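Local coordinates for protein lysyl-trna-dependent l-ysyl-phosphatidylgycerol synthase (Bacillus licheniformis, PDB 4V36) that probably transfers lysine from lysyl-tRNA to the membrane lipid phosphatidylglycerol, a modification linked to bacterial resistance, at residues A55-P67 / G89-D101. Numbering follows the deposited sequence.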
loop_
_atom_site.group_PDB
_atom_site.type_symbol
_atom_site.label_atom_id
_atom_site.label_comp_id
_atom_site.label_asym_id
_atom_site.label_seq_id
_atom_site.Cartn_x
_atom_site.Cartn_y
_atom_site.Cartn_z
ATOM N N ALA A 55 -4.369 -9.813 -10.826
ATOM C CA ALA A 55 -5.104 -9.193 -11.919
ATOM C C ALA A 55 -4.601 -9.744 -13.247
ATOM O O ALA A 55 -3.426 -10.081 -13.380
ATOM C CB ALA A 55 -4.963 -7.682 -11.875
ATOM N N LYS A 56 -5.495 -9.840 -14.224
ATOM C CA LYS A 56 -5.148 -10.408 -15.520
ATOM C C LYS A 56 -4.850 -9.318 -16.543
ATOM O O LYS A 56 -5.635 -8.386 -16.719
ATOM C CB LYS A 56 -6.276 -11.313 -16.022
ATOM C CG LYS A 56 -5.991 -11.995 -17.351
ATOM C CD LYS A 56 -7.132 -12.922 -17.745
ATOM C CE LYS A 56 -6.895 -13.546 -19.111
ATOM N NZ LYS A 56 -6.814 -12.514 -20.182
ATOM N N VAL A 57 -3.702 -9.434 -17.204
ATOM C CA VAL A 57 -3.322 -8.508 -18.265
ATOM C C VAL A 57 -2.909 -9.288 -19.509
ATOM O O VAL A 57 -1.759 -9.710 -19.637
ATOM C CB VAL A 57 -2.168 -7.579 -17.836
ATOM C CG1 VAL A 57 -1.831 -6.600 -18.952
ATOM C CG2 VAL A 57 -2.530 -6.830 -16.563
ATOM N N GLY A 58 -3.854 -9.481 -20.422
ATOM C CA GLY A 58 -3.607 -10.271 -21.613
ATOM C C GLY A 58 -3.338 -11.719 -21.252
ATOM O O GLY A 58 -4.174 -12.378 -20.636
ATOM N N GLN A 59 -2.164 -12.210 -21.629
ATOM C CA GLN A 59 -1.765 -13.570 -21.289
ATOM C C GLN A 59 -0.822 -13.572 -20.091
ATOM O O GLN A 59 -0.052 -14.512 -19.898
ATOM C CB GLN A 59 -1.099 -14.256 -22.486
ATOM C CG GLN A 59 -2.031 -14.532 -23.658
ATOM C CD GLN A 59 -2.334 -13.292 -24.479
ATOM O OE1 GLN A 59 -1.477 -12.427 -24.658
ATOM N NE2 GLN A 59 -3.561 -13.198 -24.978
ATOM N N ARG A 60 -0.884 -12.513 -19.289
ATOM C CA ARG A 60 0.000 -12.378 -18.136
ATOM C C ARG A 60 -0.766 -12.015 -16.866
ATOM O O ARG A 60 -1.573 -11.086 -16.860
ATOM C CB ARG A 60 1.082 -11.330 -18.413
ATOM C CG ARG A 60 1.901 -11.616 -19.664
ATOM C CD ARG A 60 3.012 -10.602 -19.865
ATOM N NE ARG A 60 3.674 -10.785 -21.154
ATOM C CZ ARG A 60 4.784 -10.154 -21.522
ATOM N NH1 ARG A 60 5.367 -9.295 -20.695
ATOM N NH2 ARG A 60 5.313 -10.384 -22.715
ATOM N N LEU A 61 -0.505 -12.757 -15.793
ATOM C CA LEU A 61 -1.158 -12.521 -14.510
ATOM C C LEU A 61 -0.216 -11.817 -13.535
ATOM O O LEU A 61 0.922 -12.246 -13.344
ATOM C CB LEU A 61 -1.642 -13.839 -13.903
ATOM C CG LEU A 61 -2.581 -14.711 -14.741
ATOM C CD1 LEU A 61 -2.824 -16.042 -14.049
ATOM C CD2 LEU A 61 -3.898 -13.998 -14.999
ATOM N N VAL A 62 -0.692 -10.739 -12.920
ATOM C CA VAL A 62 0.111 -10.001 -11.951
ATOM C C VAL A 62 -0.418 -10.191 -10.533
ATOM O O VAL A 62 -1.510 -9.732 -10.203
ATOM C CB VAL A 62 0.149 -8.494 -12.274
ATOM C CG1 VAL A 62 1.078 -7.770 -11.308
ATOM C CG2 VAL A 62 0.590 -8.270 -13.711
ATOM N N VAL A 63 0.366 -10.867 -9.700
ATOM C CA VAL A 63 -0.006 -11.107 -8.309
ATOM C C VAL A 63 0.418 -9.938 -7.424
ATOM O O VAL A 63 1.530 -9.425 -7.553
ATOM C CB VAL A 63 0.628 -12.408 -7.775
ATOM C CG1 VAL A 63 0.270 -12.624 -6.312
ATOM C CG2 VAL A 63 0.189 -13.595 -8.615
ATOM N N LEU A 64 -0.472 -9.517 -6.530
ATOM C CA LEU A 64 -0.167 -8.430 -5.607
ATOM C C LEU A 64 0.381 -8.959 -4.284
ATOM O O LEU A 64 -0.372 -9.433 -3.433
ATOM C CB LEU A 64 -1.410 -7.575 -5.354
ATOM C CG LEU A 64 -1.202 -6.353 -4.456
ATOM C CD1 LEU A 64 -0.173 -5.414 -5.067
ATOM C CD2 LEU A 64 -2.514 -5.627 -4.213
ATOM N N GLY A 65 1.698 -8.879 -4.121
ATOM C CA GLY A 65 2.344 -9.273 -2.882
ATOM C C GLY A 65 2.443 -10.773 -2.679
ATOM O O GLY A 65 2.138 -11.558 -3.576
ATOM N N ASP A 66 2.886 -11.164 -1.489
ATOM C CA ASP A 66 2.944 -12.568 -1.105
ATOM C C ASP A 66 1.536 -13.075 -0.795
ATOM O O ASP A 66 0.613 -12.275 -0.643
ATOM C CB ASP A 66 3.870 -12.750 0.104
ATOM C CG ASP A 66 5.319 -12.449 -0.224
ATOM O OD1 ASP A 66 5.955 -13.273 -0.914
ATOM O OD2 ASP A 66 5.824 -11.394 0.214
ATOM N N PRO A 67 1.357 -14.406 -0.718
ATOM C CA PRO A 67 0.036 -14.925 -0.348
ATOM C C PRO A 67 -0.405 -14.486 1.047
ATOM O O PRO A 67 0.425 -14.091 1.866
ATOM C CB PRO A 67 0.231 -16.445 -0.396
ATOM C CG PRO A 67 1.353 -16.649 -1.345
ATOM C CD PRO A 67 2.274 -15.484 -1.129
ATOM N N GLY A 89 -1.514 -21.280 -20.287
ATOM C CA GLY A 89 -0.315 -20.744 -20.906
ATOM C C GLY A 89 -0.060 -19.298 -20.528
ATOM O O GLY A 89 0.447 -18.517 -21.332
ATOM N N TYR A 90 -0.414 -18.941 -19.298
ATOM C CA TYR A 90 -0.236 -17.575 -18.817
ATOM C C TYR A 90 1.107 -17.389 -18.123
ATOM O O TYR A 90 1.596 -18.287 -17.439
ATOM C CB TYR A 90 -1.365 -17.188 -17.856
ATOM C CG TYR A 90 -2.729 -17.082 -18.502
ATOM C CD1 TYR A 90 -2.866 -17.003 -19.882
ATOM C CD2 TYR A 90 -3.882 -17.058 -17.727
ATOM C CE1 TYR A 90 -4.112 -16.906 -20.473
ATOM C CE2 TYR A 90 -5.132 -16.961 -18.309
ATOM C CZ TYR A 90 -5.242 -16.884 -19.682
ATOM O OH TYR A 90 -6.484 -16.789 -20.265
ATOM N N LEU A 91 1.701 -16.214 -18.306
ATOM C CA LEU A 91 2.908 -15.843 -17.582
ATOM C C LEU A 91 2.516 -15.199 -16.257
ATOM O O LEU A 91 1.604 -14.376 -16.210
ATOM C CB LEU A 91 3.769 -14.888 -18.412
ATOM C CG LEU A 91 5.087 -14.424 -17.787
ATOM C CD1 LEU A 91 6.048 -15.591 -17.617
ATOM C CD2 LEU A 91 5.719 -13.316 -18.619
ATOM N N VAL A 92 3.196 -15.577 -15.181
ATOM C CA VAL A 92 2.837 -15.071 -13.860
ATOM C C VAL A 92 3.896 -14.130 -13.297
ATOM O O VAL A 92 5.082 -14.456 -13.266
ATOM C CB VAL A 92 2.608 -16.219 -12.864
ATOM C CG1 VAL A 92 2.266 -15.668 -11.488
ATOM C CG2 VAL A 92 1.506 -17.131 -13.360
ATOM N N ILE A 93 3.449 -12.959 -12.855
ATOM C CA ILE A 93 4.328 -11.960 -12.264
ATOM C C ILE A 93 3.914 -11.681 -10.821
ATOM O O ILE A 93 2.726 -11.571 -10.521
ATOM C CB ILE A 93 4.302 -10.647 -13.072
ATOM C CG1 ILE A 93 4.538 -10.929 -14.558
ATOM C CG2 ILE A 93 5.331 -9.665 -12.537
ATOM C CD1 ILE A 93 4.235 -9.752 -15.460
ATOM N N PHE A 94 4.894 -11.580 -9.928
ATOM C CA PHE A 94 4.621 -11.256 -8.533
ATOM C C PHE A 94 5.118 -9.850 -8.208
ATOM O O PHE A 94 6.291 -9.535 -8.404
ATOM C CB PHE A 94 5.270 -12.283 -7.601
ATOM C CG PHE A 94 4.714 -13.672 -7.749
ATOM C CD1 PHE A 94 5.247 -14.553 -8.676
ATOM C CD2 PHE A 94 3.654 -14.094 -6.965
ATOM C CE1 PHE A 94 4.735 -15.830 -8.814
ATOM C CE2 PHE A 94 3.138 -15.370 -7.099
ATOM C CZ PHE A 94 3.679 -16.239 -8.026
ATOM N N TYR A 95 4.219 -9.011 -7.704
ATOM C CA TYR A 95 4.536 -7.610 -7.463
ATOM C C TYR A 95 4.551 -7.262 -5.976
ATOM O O TYR A 95 3.598 -7.545 -5.252
ATOM C CB TYR A 95 3.539 -6.719 -8.206
ATOM C CG TYR A 95 3.726 -5.243 -7.956
ATOM C CD1 TYR A 95 4.858 -4.578 -8.407
ATOM C CD2 TYR A 95 2.761 -4.509 -7.281
ATOM C CE1 TYR A 95 5.029 -3.224 -8.182
ATOM C CE2 TYR A 95 2.921 -3.157 -7.054
ATOM C CZ TYR A 95 4.056 -2.519 -7.505
ATOM O OH TYR A 95 4.217 -1.172 -7.276
ATOM N N GLN A 96 5.646 -6.640 -5.542
ATOM C CA GLN A 96 5.855 -6.234 -4.151
ATOM C C GLN A 96 5.826 -7.402 -3.169
ATOM O O GLN A 96 5.033 -7.416 -2.228
ATOM C CB GLN A 96 4.823 -5.182 -3.728
ATOM C CG GLN A 96 5.048 -3.811 -4.341
ATOM C CD GLN A 96 4.318 -2.712 -3.596
ATOM O OE1 GLN A 96 4.036 -2.835 -2.404
ATOM N NE2 GLN A 96 4.007 -1.628 -4.296
ATOM N N ILE A 97 6.704 -8.375 -3.389
ATOM C CA ILE A 97 6.918 -9.441 -2.418
ATOM C C ILE A 97 8.075 -9.047 -1.509
ATOM O O ILE A 97 8.767 -8.064 -1.773
ATOM C CB ILE A 97 7.226 -10.790 -3.092
ATOM C CG1 ILE A 97 8.616 -10.765 -3.731
ATOM C CG2 ILE A 97 6.152 -11.128 -4.118
ATOM C CD1 ILE A 97 9.045 -12.093 -4.312
ATOM N N GLU A 98 8.287 -9.812 -0.444
ATOM C CA GLU A 98 9.351 -9.502 0.503
ATOM C C GLU A 98 10.489 -10.515 0.408
ATOM O O GLU A 98 10.311 -11.614 -0.119
ATOM C CB GLU A 98 8.796 -9.448 1.926
ATOM C CG GLU A 98 7.719 -8.389 2.116
ATOM C CD GLU A 98 7.239 -8.287 3.549
ATOM O OE1 GLU A 98 7.898 -8.857 4.443
ATOM O OE2 GLU A 98 6.198 -7.636 3.781
ATOM N N ARG A 99 11.657 -10.133 0.919
ATOM C CA ARG A 99 12.872 -10.930 0.768
ATOM C C ARG A 99 12.791 -12.294 1.452
ATOM O O ARG A 99 13.286 -13.289 0.921
ATOM C CB ARG A 99 14.077 -10.153 1.307
ATOM C CG ARG A 99 15.357 -10.974 1.400
ATOM C CD ARG A 99 16.578 -10.092 1.608
ATOM N NE ARG A 99 16.876 -9.288 0.425
ATOM C CZ ARG A 99 17.565 -9.730 -0.622
ATOM N NH1 ARG A 99 18.026 -10.974 -0.638
ATOM N NH2 ARG A 99 17.791 -8.930 -1.657
ATOM N N GLU A 100 12.152 -12.347 2.616
ATOM C CA GLU A 100 12.121 -13.577 3.403
ATOM C C GLU A 100 11.246 -14.661 2.773
ATOM O O GLU A 100 11.127 -15.763 3.313
ATOM C CB GLU A 100 11.639 -13.290 4.827
ATOM C CG GLU A 100 10.135 -13.129 4.971
ATOM C CD GLU A 100 9.638 -11.784 4.485
ATOM O OE1 GLU A 100 10.466 -10.860 4.339
ATOM O OE2 GLU A 100 8.418 -11.654 4.248
ATOM N N ASP A 101 10.640 -14.351 1.632
ATOM C CA ASP A 101 9.786 -15.307 0.937
ATOM C C ASP A 101 10.329 -15.653 -0.448
ATOM O O ASP A 101 9.646 -16.293 -1.245
ATOM C CB ASP A 101 8.363 -14.757 0.817
ATOM C CG ASP A 101 7.728 -14.482 2.166
ATOM O OD1 ASP A 101 8.026 -15.224 3.126
ATOM O OD2 ASP A 101 6.934 -13.524 2.267
#
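A beta-alpha-beta unit of the acetyltransferase-like fold brings Arg60–Leu64 beside Leu91–Tyr95 as adjacent parallel strands, with helix 74-87 as the crossover; the two short axes run 23° apart. Register is one to one, Arg60 beside Leu91 through Leu64 beside Tyr95, and six backbone hydrogen bonds stitch it from Leu91 N to Gln59 O up to Gly65 N to Tyr95 O. The middle ones are short and nearly straight: Val63 N to Ile93 O measures 2.6 Å with an N-H...O angle of 171°.

On the face packed against Phe81 of helix 74-87, Val63 and Phe94 run abreast from neighbouring strands, and Val63 CB comes 3.6 Å from Phe94 CD2. The valine sets CG1 anti to its own nitrogen (chi1 178°) and keeps both methyls near Phe94 CD2 and CE2, approaching the ring obliquely; CG2 also meets Val92 CG1. At the start of the same face, Leu61 CD1 touches the edge of the Tyr90 ring, 4.0 Å from CD2, while Lys56 CE passes 3.5 Å from Tyr90 OH, a hydroxyl hydrogen-bonded to Glu9 OE2. On the reverse face Leu64 CD1 meets the edge of the Tyr95 ring at CD2, 3.8 Å away.

Past the corner at Gln96, the Asp66 and Ile97 side chains are roughly perpendicular. Asp66 OD2 accepts Glu98 N through the syn lone pair at 3.0 Å, and OD1 is hydrogen-bonded to the Tyr105 hydroxyl. Asp101 OD2 stands 3.2 Å from Asp66 OD2, with the carboxylate planes nearly perpendicular, although Asp101 is poorly ordered.

The chemistry is thus divided: backbone N-H...O hydrogen bonds and apolar side chains hold the strands, whereas the buried Asp66 carboxylate is satisfied by Glu98 N and the Tyr105 hydroxyl; any ionisation shift from Asp101 is doubtful, its position being uncertain.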